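Local coordinates for protein soluble epoxide hydrolase (Bacillus megaterium, PDB 4INZ) that belongs to the soluble epoxide hydrolases, a family of enzymes built on the alpha/beta hydrolase fold with a helical cap, at residues K153-A158 and T258-N263; R147-N152 and E229-K234; G139-T144 and D265-Y270. The protein carries 1 engineered substitution. All blocks are in the same frame, centred on the assembly; numbering follows the deposited sequence. Where two conformers were deposited one is given.

In the fold
The three contacts tie the helical region between strands 131-137 and 248-253 together and to the loop before strand 274-279. Contacts 2 and 3 both use helix 142-151, and contact 1 uses helix 153-158, which follows it. Their centres lie about 12 Å apart for contacts 1 and 2, and about 13 Å for the other two pairs. Direct bonds probably link them: L149 O with Q156 NE2, T144 OG1 with N263 O, and R147 NH2 with D265 O. Contact 1 lies nearest a possible pocket, since the F259 side chain is about 4 Å from a bound di(hydroxyethyl)ether. A 1,2-ethanediol touches contact 2. Both molecules probably come from the crystallisation liquor.

Contact 1: residues K153-A158 and T258-N263; sequences KNQQKA and TFMPEN
M260 carries the apolar part of this contact between helix 153-158 and the loop 258-263. Its CB points toward the helix. CG is anti to the carbonyl carbon, and the chain bends at chi2 and chi3, so the thioether curls along the helix surface. M260 CG lies 3.7 Å from Q155 N. M260 SD meets N154 CB at 3.8 Å, and the methyl CE meets A158 CB at 4.0 Å. A158 CB also lies 3.7 Å from T258 O. Q155 reaches across from the helix. Its CG is anti to the backbone N (chi1 -176°), and a bend at chi2 brings the buried amide in among the T258 carbonyl, the M260 backbone and the N263 side chain. The side chains of Q155 and N263 cross at about a right angle, with amide planes 67° apart. N263 is held from its own side: ND2 donates to M260 O at 2.8 Å (169°), on an in-plane lone pair. That oxygen also accepts from N263 N, so two bonds grip it. At the margin one water joins N154 ND2 (3.1 Å) to E262 OE1 (2.7 Å). Helix 153-158 belongs to the helical cap that follows strand 131-137. N263 packs on F145 of helix 142-151 and on W252 of strand 248-253, so the loop lies between cap and sheet.

Contact 2: residues R147-N152 and E229-K234; sequences RELRTN and EDLRRK. With EDO (1,2-ethanediol), chain C.
The guanidinium of R150 carries the polar part of this contact, with its NH1 gripped by two backbone carbonyls of the 229-234 segment. NH1 donates to L231 O at 2.9 Å, nearly straight (165°) and in the carbonyl plane. It also donates to R233 O at 2.9 Å, a more bent bond (140°) that comes from above the carbonyl plane. Both oxygens sit at the guanidinium edge, so the group meets the 229-234 backbone edge-on, and the two bonds fix its rotation. A bend at chi3 swings it there. R147 N lies over one guanidinium face, offset toward the rim. The apolar part is small: L231 CD2 touches L149 CB at 4.0 Å. The loose side is filled by small molecules. R150 NE donates to O1 of 1,2-ethanediol at 3.0 Å, almost perfectly straight (179°). R150 NH2 donates to a water at 2.9 Å, and that water donates to K234 O at 2.7 Å. The ethanediol probably comes from the crystallisation liquor. This surface contact joins two parts of the cap, the last turns of helix 142-151 and the 229-234 segment, on and after the weakly bonded helix 228-231. L149 also packs on I225 in the loop before that helix, and its carbonyl O accepts from Q156 NE2 of helix 153-158.

Contact 3: residues G139-T144 and D265-Y270; sequences GPHPYT and DGIEEY
Y270 gives up the most surface here, followed by T144 and H141. The Y270 side chain leaves its backbone toward the start of helix 142-151, with CG anti to the carbonyl carbon. Its ring is met by three residues. Y143 CB sits over one ring face, 3.6 Å from the Y270 centroid, as a CH-pi contact. The Y143 ring runs nearly parallel to that of Y270 (9°). It is displaced sidelong, with ring centroids 5.0 Å apart, and little of one ring lies above the other. H141 approaches from another direction: its CE1 lies 3.4 Å from Y270 CB, and the ring planes are inclined at 48°. Together H141, Y143 and Y270 form an aromatic cluster.

T144 and Y270 run alongside each other, pointing opposite ways. The T144 methyl CG2 is anti to the carbonyl carbon and reaches Y270 CE2 at 3.9 Å. The same methyl lies 4.0 Å from D265 O. This leaves OG1 in the crowded position between N and carbonyl carbon, where it bonds to N263 O.

H141 is the N-cap of the helix. Its CG is anti to the backbone N, which lets ND1 accept from T144 N at 3.3 Å, almost straight (173°) and in the ring plane. NE2 bonds to Y125 OH, so both ring nitrogens are engaged. The I267 tip closes on H141, with CD1 4.0 Å from H141 CG, and CG1 lies over one imidazole face.

The contact is buried between the chain leaving strand 131-137 and the loop leading to strand 274-279. I267 packs on I274 of that strand. Helix 115-126 adds W121, edge-to-face with H141, and Y125, which touches Y270. The start of the cap is thus held to the body of the fold.

Contact 1: residues K153-A158 and T258-N263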
loop_
_atom_site.group_PDB
_atom_site.type_symbol
_atom_site.label_atom_id
_atom_site.label_comp_id
_atom_site.label_asym_id
_atom_site.label_seq_id
_atom_site.Cartn_x
_atom_site.Cartn_y
_atom_site.Cartn_z
ATOM N N LYS A 153 -17.667 -7.141 13.338
ATOM C CA LYS A 153 -17.054 -6.975 14.653
ATOM C C LYS A 153 -15.563 -7.304 14.655
ATOM O O LYS A 153 -14.774 -6.642 15.338
ATOM C CB LYS A 153 -17.788 -7.806 15.709
ATOM C CG LYS A 153 -19.172 -7.274 16.039
ATOM C CD LYS A 153 -19.147 -5.755 16.111
ATOM C CE LYS A 153 -20.322 -5.197 16.895
ATOM N NZ LYS A 153 -20.256 -3.708 16.949
ATOM N N ASN A 154 -15.182 -8.325 13.891
ATOM C CA ASN A 154 -13.782 -8.709 13.795
ATOM C C ASN A 154 -12.945 -7.609 13.141
ATOM O O ASN A 154 -11.815 -7.355 13.551
ATOM C CB ASN A 154 -13.622 -10.035 13.038
ATOM C CG ASN A 154 -14.091 -11.239 13.848
ATOM O OD1 ASN A 154 -14.061 -11.233 15.083
ATOM N ND2 ASN A 154 -14.515 -12.287 13.151
ATOM N N GLN A 155 -13.502 -6.947 12.132
ATOM C CA GLN A 155 -12.779 -5.876 11.454
ATOM C C GLN A 155 -12.685 -4.645 12.344
ATOM O O GLN A 155 -11.683 -3.924 12.330
ATOM C CB GLN A 155 -13.443 -5.496 10.133
ATOM C CG GLN A 155 -12.647 -4.450 9.367
ATOM C CD GLN A 155 -11.236 -4.919 9.050
ATOM O OE1 GLN A 155 -10.241 -4.346 9.524
ATOM N NE2 GLN A 155 -11.141 -5.967 8.247
ATOM N N GLN A 156 -13.740 -4.399 13.107
ATOM C CA GLN A 156 -13.743 -3.279 14.038
ATOM C C GLN A 156 -12.618 -3.425 15.059
ATOM O O GLN A 156 -11.895 -2.466 15.345
ATOM C CB GLN A 156 -15.105 -3.172 14.727
ATOM C CG GLN A 156 -16.195 -2.660 13.800
ATOM C CD GLN A 156 -17.581 -2.778 14.399
ATOM O OE1 GLN A 156 -17.744 -3.246 15.524
ATOM N NE2 GLN A 156 -18.591 -2.350 13.647
ATOM N N LYS A 157 -12.467 -4.632 15.600
ATOM C CA LYS A 157 -11.393 -4.915 16.543
ATOM C C LYS A 157 -10.038 -4.817 15.854
ATOM O O LYS A 157 -9.108 -4.204 16.374
ATOM C CB LYS A 157 -11.561 -6.309 17.154
ATOM C CG LYS A 157 -10.502 -6.662 18.194
ATOM C CD LYS A 157 -10.700 -8.075 18.741
ATOM C CE LYS A 157 -9.736 -8.384 19.887
ATOM N NZ LYS A 157 -10.068 -7.642 21.141
ATOM N N ALA A 158 -9.938 -5.429 14.681
ATOM C CA ALA A 158 -8.695 -5.436 13.920
ATOM C C ALA A 158 -8.204 -4.025 13.616
ATOM O O ALA A 158 -7.000 -3.785 13.555
ATOM C CB ALA A 158 -8.875 -6.221 12.622
ATOM N N THR A 258 -4.960 -7.544 10.309
ATOM C CA THR A 258 -5.419 -6.166 10.144
ATOM C C THR A 258 -6.608 -6.033 9.194
ATOM O O THR A 258 -7.445 -5.149 9.347
ATOM C CB THR A 258 -4.276 -5.279 9.625
ATOM O OG1 THR A 258 -3.179 -5.329 10.546
ATOM C CG2 THR A 258 -4.744 -3.845 9.478
ATOM N N PHE A 259 -6.665 -6.902 8.194
ATOM C CA PHE A 259 -7.782 -6.891 7.246
ATOM C C PHE A 259 -8.422 -8.273 7.169
ATOM O O PHE A 259 -7.770 -9.254 6.813
ATOM C CB PHE A 259 -7.331 -6.411 5.859
ATOM C CG PHE A 259 -6.843 -4.992 5.845
ATOM C CD1 PHE A 259 -7.735 -3.937 5.721
ATOM C CD2 PHE A 259 -5.494 -4.709 5.972
ATOM C CE1 PHE A 259 -7.285 -2.625 5.722
ATOM C CE2 PHE A 259 -5.041 -3.399 5.970
ATOM C CZ PHE A 259 -5.940 -2.354 5.850
ATOM N N MET A 260 -9.702 -8.337 7.521
ATOM C CA MET A 260 -10.438 -9.595 7.592
ATOM C C MET A 260 -10.793 -10.103 6.206
ATOM O O MET A 260 -10.889 -9.324 5.263
ATOM C CB MET A 260 -11.703 -9.416 8.437
ATOM C CG MET A 260 -11.437 -9.021 9.884
ATOM S SD MET A 260 -10.514 -10.272 10.815
ATOM C CE MET A 260 -8.827 -9.677 10.663
ATOM N N PRO A 261 -10.988 -11.421 6.071
ATOM C CA PRO A 261 -11.284 -12.000 4.758
ATOM C C PRO A 261 -12.556 -11.438 4.125
ATOM O O PRO A 261 -12.650 -11.412 2.897
ATOM C CB PRO A 261 -11.470 -13.494 5.068
ATOM C CG PRO A 261 -10.699 -13.719 6.313
ATOM C CD PRO A 261 -10.830 -12.455 7.109
ATOM N N GLU A 262 -13.518 -11.005 4.941
ATOM C CA GLU A 262 -14.804 -10.532 4.416
ATOM C C GLU A 262 -14.683 -9.268 3.559
ATOM O O GLU A 262 -15.629 -8.892 2.867
ATOM C CB GLU A 262 -15.820 -10.314 5.541
ATOM C CG GLU A 262 -16.307 -11.596 6.204
ATOM C CD GLU A 262 -15.318 -12.148 7.213
ATOM O OE1 GLU A 262 -14.390 -11.411 7.607
ATOM O OE2 GLU A 262 -15.466 -13.323 7.609
ATOM N N ASN A 263 -13.525 -8.613 3.606
ATOM C CA ASN A 263 -13.286 -7.464 2.742
ATOM C C ASN A 263 -13.438 -7.845 1.277
ATOM O O ASN A 263 -13.682 -6.992 0.427
ATOM C CB ASN A 263 -11.894 -6.873 2.997
ATOM C CG ASN A 263 -11.853 -6.027 4.243
ATOM O OD1 ASN A 263 -12.237 -4.862 4.218
ATOM N ND2 ASN A 263 -11.403 -6.610 5.349
HETATM O O HOH W 1 -13.787 -11.690 10.232
#

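Contact 2: residues R147-N152 and E229-K234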
loop_
_atom_site.group_PDB
_atom_site.type_symbol
_atom_site.label_atom_id
_atom_site.label_comp_id
_atom_site.label_asym_id
_atom_site.label_seq_id
_atom_site.Cartn_x
_atom_site.Cartn_y
_atom_site.Cartn_z
ATOM N N ARG A 147 -18.018 -1.034 4.411
ATOM C CA ARG A 147 -19.039 -2.018 4.750
ATOM C C ARG A 147 -18.618 -2.856 5.962
ATOM O O ARG A 147 -19.408 -3.096 6.873
ATOM C CB ARG A 147 -19.314 -2.923 3.552
ATOM C CG ARG A 147 -20.461 -3.906 3.744
ATOM C CD ARG A 147 -20.456 -4.935 2.630
ATOM N NE ARG A 147 -19.208 -5.692 2.619
ATOM C CZ ARG A 147 -18.750 -6.378 1.577
ATOM N NH1 ARG A 147 -19.434 -6.400 0.439
ATOM N NH2 ARG A 147 -17.598 -7.037 1.670
ATOM N N GLU A 148 -17.369 -3.308 5.974
ATOM C CA GLU A 148 -16.891 -4.147 7.068
ATOM C C GLU A 148 -16.691 -3.361 8.366
ATOM O O GLU A 148 -16.976 -3.868 9.450
ATOM C CB GLU A 148 -15.617 -4.895 6.668
ATOM C CG GLU A 148 -15.795 -5.755 5.422
ATOM C CD GLU A 148 -16.907 -6.795 5.572
ATOM O OE1 GLU A 148 -16.994 -7.433 6.644
ATOM O OE2 GLU A 148 -17.696 -6.973 4.616
ATOM N N LEU A 149 -16.213 -2.122 8.257
ATOM C CA LEU A 149 -16.083 -1.266 9.438
ATOM C C LEU A 149 -17.435 -1.051 10.103
ATOM O O LEU A 149 -17.522 -0.931 11.327
ATOM C CB LEU A 149 -15.488 0.096 9.076
ATOM C CG LEU A 149 -13.973 0.203 8.940
ATOM C CD1 LEU A 149 -13.573 1.666 8.754
ATOM C CD2 LEU A 149 -13.285 -0.399 10.162
ATOM N N ARG A 150 -18.487 -0.990 9.294
ATOM C CA ARG A 150 -19.833 -0.750 9.815
ATOM C C ARG A 150 -20.422 -1.960 10.539
ATOM O O ARG A 150 -21.125 -1.806 11.539
ATOM C CB ARG A 150 -20.793 -0.324 8.694
ATOM C CG ARG A 150 -20.715 1.146 8.315
ATOM C CD ARG A 150 -21.886 1.564 7.428
ATOM N NE ARG A 150 -21.839 0.941 6.105
ATOM C CZ ARG A 150 -21.188 1.454 5.064
ATOM N NH1 ARG A 150 -20.522 2.592 5.197
ATOM N NH2 ARG A 150 -21.195 0.830 3.894
ATOM N N THR A 151 -20.143 -3.160 10.041
ATOM C CA THR A 151 -20.905 -4.327 10.487
ATOM C C THR A 151 -20.072 -5.479 11.029
ATOM O O THR A 151 -20.577 -6.319 11.775
ATOM C CB THR A 151 -21.785 -4.874 9.347
ATOM O OG1 THR A 151 -20.956 -5.214 8.229
ATOM C CG2 THR A 151 -22.802 -3.832 8.916
ATOM N N ASN A 152 -18.804 -5.530 10.645
ATOM C CA ASN A 152 -17.964 -6.673 10.972
ATOM C C ASN A 152 -17.230 -6.452 12.286
ATOM O O ASN A 152 -16.292 -5.663 12.350
ATOM C CB ASN A 152 -16.974 -6.922 9.832
ATOM C CG ASN A 152 -16.179 -8.206 10.006
ATOM O OD1 ASN A 152 -15.937 -8.660 11.127
ATOM N ND2 ASN A 152 -15.755 -8.792 8.885
ATOM N N GLU A 229 -21.450 9.830 11.342
ATOM C CA GLU A 229 -21.655 10.347 9.992
ATOM C C GLU A 229 -20.579 9.870 9.018
ATOM O O GLU A 229 -20.862 9.609 7.847
ATOM C CB GLU A 229 -21.727 11.878 9.988
ATOM C CG GLU A 229 -21.621 12.486 8.592
ATOM C CD GLU A 229 -22.171 13.897 8.511
ATOM O OE1 GLU A 229 -22.733 14.253 7.454
ATOM O OE2 GLU A 229 -22.033 14.652 9.496
ATOM N N ASP A 230 -19.346 9.762 9.498
ATOM C CA ASP A 230 -18.252 9.324 8.638
ATOM C C ASP A 230 -18.324 7.830 8.328
ATOM O O ASP A 230 -18.032 7.409 7.214
ATOM C CB ASP A 230 -16.898 9.688 9.245
ATOM C CG ASP A 230 -16.572 11.164 9.100
ATOM O OD1 ASP A 230 -17.206 11.834 8.256
ATOM O OD2 ASP A 230 -15.677 11.651 9.820
ATOM N N LEU A 231 -18.721 7.035 9.316
ATOM C CA LEU A 231 -18.860 5.598 9.125
ATOM C C LEU A 231 -19.983 5.260 8.145
ATOM O O LEU A 231 -20.035 4.152 7.608
ATOM C CB LEU A 231 -19.093 4.893 10.463
ATOM C CG LEU A 231 -17.853 4.500 11.270
ATOM C CD1 LEU A 231 -18.252 4.002 12.650
ATOM C CD2 LEU A 231 -17.048 3.442 10.532
ATOM N N ARG A 232 -20.878 6.216 7.910
ATOM C CA ARG A 232 -21.985 6.001 6.980
ATOM C C ARG A 232 -21.581 6.239 5.524
ATOM O O ARG A 232 -22.339 5.927 4.607
ATOM C CB ARG A 232 -23.183 6.883 7.346
ATOM C CG ARG A 232 -23.835 6.524 8.673
ATOM C CD ARG A 232 -25.246 7.100 8.773
ATOM N NE ARG A 232 -25.251 8.561 8.748
ATOM C CZ ARG A 232 -25.284 9.324 9.836
ATOM N NH1 ARG A 232 -25.314 8.764 11.041
ATOM N NH2 ARG A 232 -25.289 10.647 9.722
ATOM N N ARG A 233 -20.389 6.790 5.312
ATOM C CA ARG A 233 -19.931 7.074 3.956
ATOM C C ARG A 233 -19.785 5.773 3.174
ATOM O O ARG A 233 -19.374 4.758 3.729
ATOM C CB ARG A 233 -18.609 7.849 3.978
ATOM C CG ARG A 233 -18.595 8.974 5.001
ATOM C CD ARG A 233 -17.636 10.098 4.636
ATOM N NE ARG A 233 -18.379 11.318 4.334
ATOM C CZ ARG A 233 -17.826 12.490 4.041
ATOM N NH1 ARG A 233 -16.505 12.621 4.010
ATOM N NH2 ARG A 233 -18.603 13.535 3.780
ATOM N N LYS A 234 -20.127 5.810 1.889
ATOM C CA LYS A 234 -20.064 4.622 1.041
ATOM C C LYS A 234 -18.631 4.191 0.728
ATOM O O LYS A 234 -18.358 3.002 0.545
ATOM C CB LYS A 234 -20.832 4.842 -0.266
ATOM C CG LYS A 234 -22.352 4.894 -0.110
ATOM C CD LYS A 234 -22.884 6.296 -0.387
ATOM C CE LYS A 234 -24.416 6.336 -0.377
ATOM N NZ LYS A 234 -25.022 5.551 -1.500
HETATM C C1 EDO C . -23.871 -0.994 4.603
HETATM O O1 EDO C . -23.298 -1.644 5.745
HETATM C C2 EDO C . -23.124 -1.410 3.340
HETATM O O2 EDO C . -23.890 -2.393 2.632
HETATM O O HOH W 2 -19.733 0.840 1.410
#

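Contact 3: residues G139-T144 and D265-Y270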
loop_
_atom_site.group_PDB
_atom_site.type_symbol
_atom_site.label_atom_id
_atom_site.label_comp_id
_atom_site.label_asym_id
_atom_site.label_seq_id
_atom_site.Cartn_x
_atom_site.Cartn_y
_atom_site.Cartn_z
ATOM N N GLY A 139 -5.290 -4.859 1.944
ATOM C CA GLY A 139 -5.527 -3.436 2.126
ATOM C C GLY A 139 -6.979 -3.145 1.802
ATOM O O GLY A 139 -7.699 -4.031 1.357
ATOM N N PRO A 140 -7.417 -1.899 2.013
ATOM C CA PRO A 140 -8.854 -1.624 1.908
ATOM C C PRO A 140 -9.342 -1.289 0.494
ATOM O O PRO A 140 -8.822 -0.371 -0.145
ATOM C CB PRO A 140 -9.032 -0.415 2.827
ATOM C CG PRO A 140 -7.716 0.333 2.684
ATOM C CD PRO A 140 -6.656 -0.746 2.525
ATOM N N HIS A 141 -10.340 -2.032 0.019
ATOM C CA HIS A 141 -11.106 -1.599 -1.143
ATOM C C HIS A 141 -12.012 -0.467 -0.670
ATOM O O HIS A 141 -12.605 -0.561 0.398
ATOM C CB HIS A 141 -11.954 -2.747 -1.707
ATOM C CG HIS A 141 -12.830 -2.336 -2.850
ATOM N ND1 HIS A 141 -14.148 -1.963 -2.684
ATOM C CD2 HIS A 141 -12.572 -2.225 -4.175
ATOM C CE1 HIS A 141 -14.664 -1.646 -3.859
ATOM N NE2 HIS A 141 -13.727 -1.792 -4.780
ATOM N N PRO A 142 -12.108 0.620 -1.449
ATOM C CA PRO A 142 -12.838 1.805 -0.977
ATOM C C PRO A 142 -14.238 1.515 -0.436
ATOM O O PRO A 142 -14.651 2.138 0.544
ATOM C CB PRO A 142 -12.914 2.678 -2.228
ATOM C CG PRO A 142 -11.654 2.341 -2.964
ATOM C CD PRO A 142 -11.469 0.854 -2.754
ATOM N N TYR A 143 -14.958 0.587 -1.053
ATOM C CA TYR A 143 -16.355 0.372 -0.675
ATOM C C TYR A 143 -16.547 -0.771 0.314
ATOM O O TYR A 143 -17.245 -0.610 1.317
ATOM C CB TYR A 143 -17.240 0.176 -1.912
ATOM C CG TYR A 143 -17.421 1.438 -2.726
ATOM C CD1 TYR A 143 -16.545 1.754 -3.757
ATOM C CD2 TYR A 143 -18.460 2.326 -2.449
ATOM C CE1 TYR A 143 -16.698 2.910 -4.498
ATOM C CE2 TYR A 143 -18.625 3.483 -3.186
ATOM C CZ TYR A 143 -17.743 3.772 -4.209
ATOM O OH TYR A 143 -17.904 4.923 -4.947
ATOM N N THR A 144 -15.941 -1.923 0.044
ATOM C CA THR A 144 -16.117 -3.050 0.947
ATOM C C THR A 144 -15.523 -2.773 2.324
ATOM O O THR A 144 -16.020 -3.283 3.326
ATOM C CB THR A 144 -15.568 -4.384 0.375
ATOM O OG1 THR A 144 -14.142 -4.310 0.229
ATOM C CG2 THR A 144 -16.222 -4.708 -0.971
ATOM N N ASP A 265 -15.646 -10.209 0.154
ATOM C CA ASP A 265 -17.015 -10.623 -0.141
ATOM C C ASP A 265 -17.701 -9.640 -1.088
ATOM O O ASP A 265 -17.774 -8.439 -0.809
ATOM C CB ASP A 265 -17.840 -10.747 1.144
ATOM C CG ASP A 265 -17.356 -11.864 2.056
ATOM O OD1 ASP A 265 -16.565 -12.715 1.601
ATOM O OD2 ASP A 265 -17.782 -11.892 3.231
ATOM N N GLY A 266 -18.202 -10.156 -2.206
ATOM C CA GLY A 266 -18.974 -9.360 -3.142
ATOM C C GLY A 266 -18.200 -8.228 -3.791
ATOM O O GLY A 266 -18.788 -7.279 -4.311
ATOM N N ILE A 267 -16.875 -8.319 -3.763
ATOM C CA ILE A 267 -16.051 -7.273 -4.353
ATOM C C ILE A 267 -16.318 -7.157 -5.859
ATOM O O ILE A 267 -16.183 -6.079 -6.437
ATOM C CB ILE A 267 -14.545 -7.486 -4.041
ATOM C CG1 ILE A 267 -13.734 -6.238 -4.392
ATOM C CG2 ILE A 267 -14.007 -8.726 -4.742
ATOM C CD1 ILE A 267 -12.373 -6.225 -3.746
ATOM N N GLU A 268 -16.742 -8.257 -6.481
ATOM C CA GLU A 268 -17.013 -8.255 -7.917
ATOM C C GLU A 268 -18.176 -7.341 -8.313
ATOM O O GLU A 268 -18.311 -6.983 -9.482
ATOM C CB GLU A 268 -17.260 -9.675 -8.446
ATOM C CG GLU A 268 -18.553 -10.319 -7.979
ATOM C CD GLU A 268 -18.401 -11.073 -6.669
ATOM O OE1 GLU A 268 -17.359 -10.913 -5.997
ATOM O OE2 GLU A 268 -19.327 -11.833 -6.314
ATOM N N GLU A 269 -19.019 -6.977 -7.351
ATOM C CA GLU A 269 -20.087 -6.017 -7.614
ATOM C C GLU A 269 -19.491 -4.642 -7.918
ATOM O O GLU A 269 -20.057 -3.863 -8.691
ATOM C CB GLU A 269 -21.042 -5.912 -6.420
ATOM C CG GLU A 269 -22.180 -4.911 -6.638
ATOM C CD GLU A 269 -22.737 -4.325 -5.343
ATOM O OE1 GLU A 269 -23.076 -3.118 -5.335
ATOM O OE2 GLU A 269 -22.847 -5.064 -4.339
ATOM N N TYR A 270 -18.350 -4.350 -7.297
ATOM C CA TYR A 270 -17.682 -3.061 -7.468
ATOM C C TYR A 270 -16.611 -3.121 -8.535
ATOM O O TYR A 270 -16.235 -2.096 -9.103
ATOM C CB TYR A 270 -17.042 -2.611 -6.156
ATOM C CG TYR A 270 -18.041 -2.392 -5.054
ATOM C CD1 TYR A 270 -18.781 -1.216 -4.986
ATOM C CD2 TYR A 270 -18.251 -3.359 -4.082
ATOM C CE1 TYR A 270 -19.706 -1.015 -3.982
ATOM C CE2 TYR A 270 -19.171 -3.165 -3.073
ATOM C CZ TYR A 270 -19.895 -1.993 -3.026
ATOM O OH TYR A 270 -20.812 -1.799 -2.020
#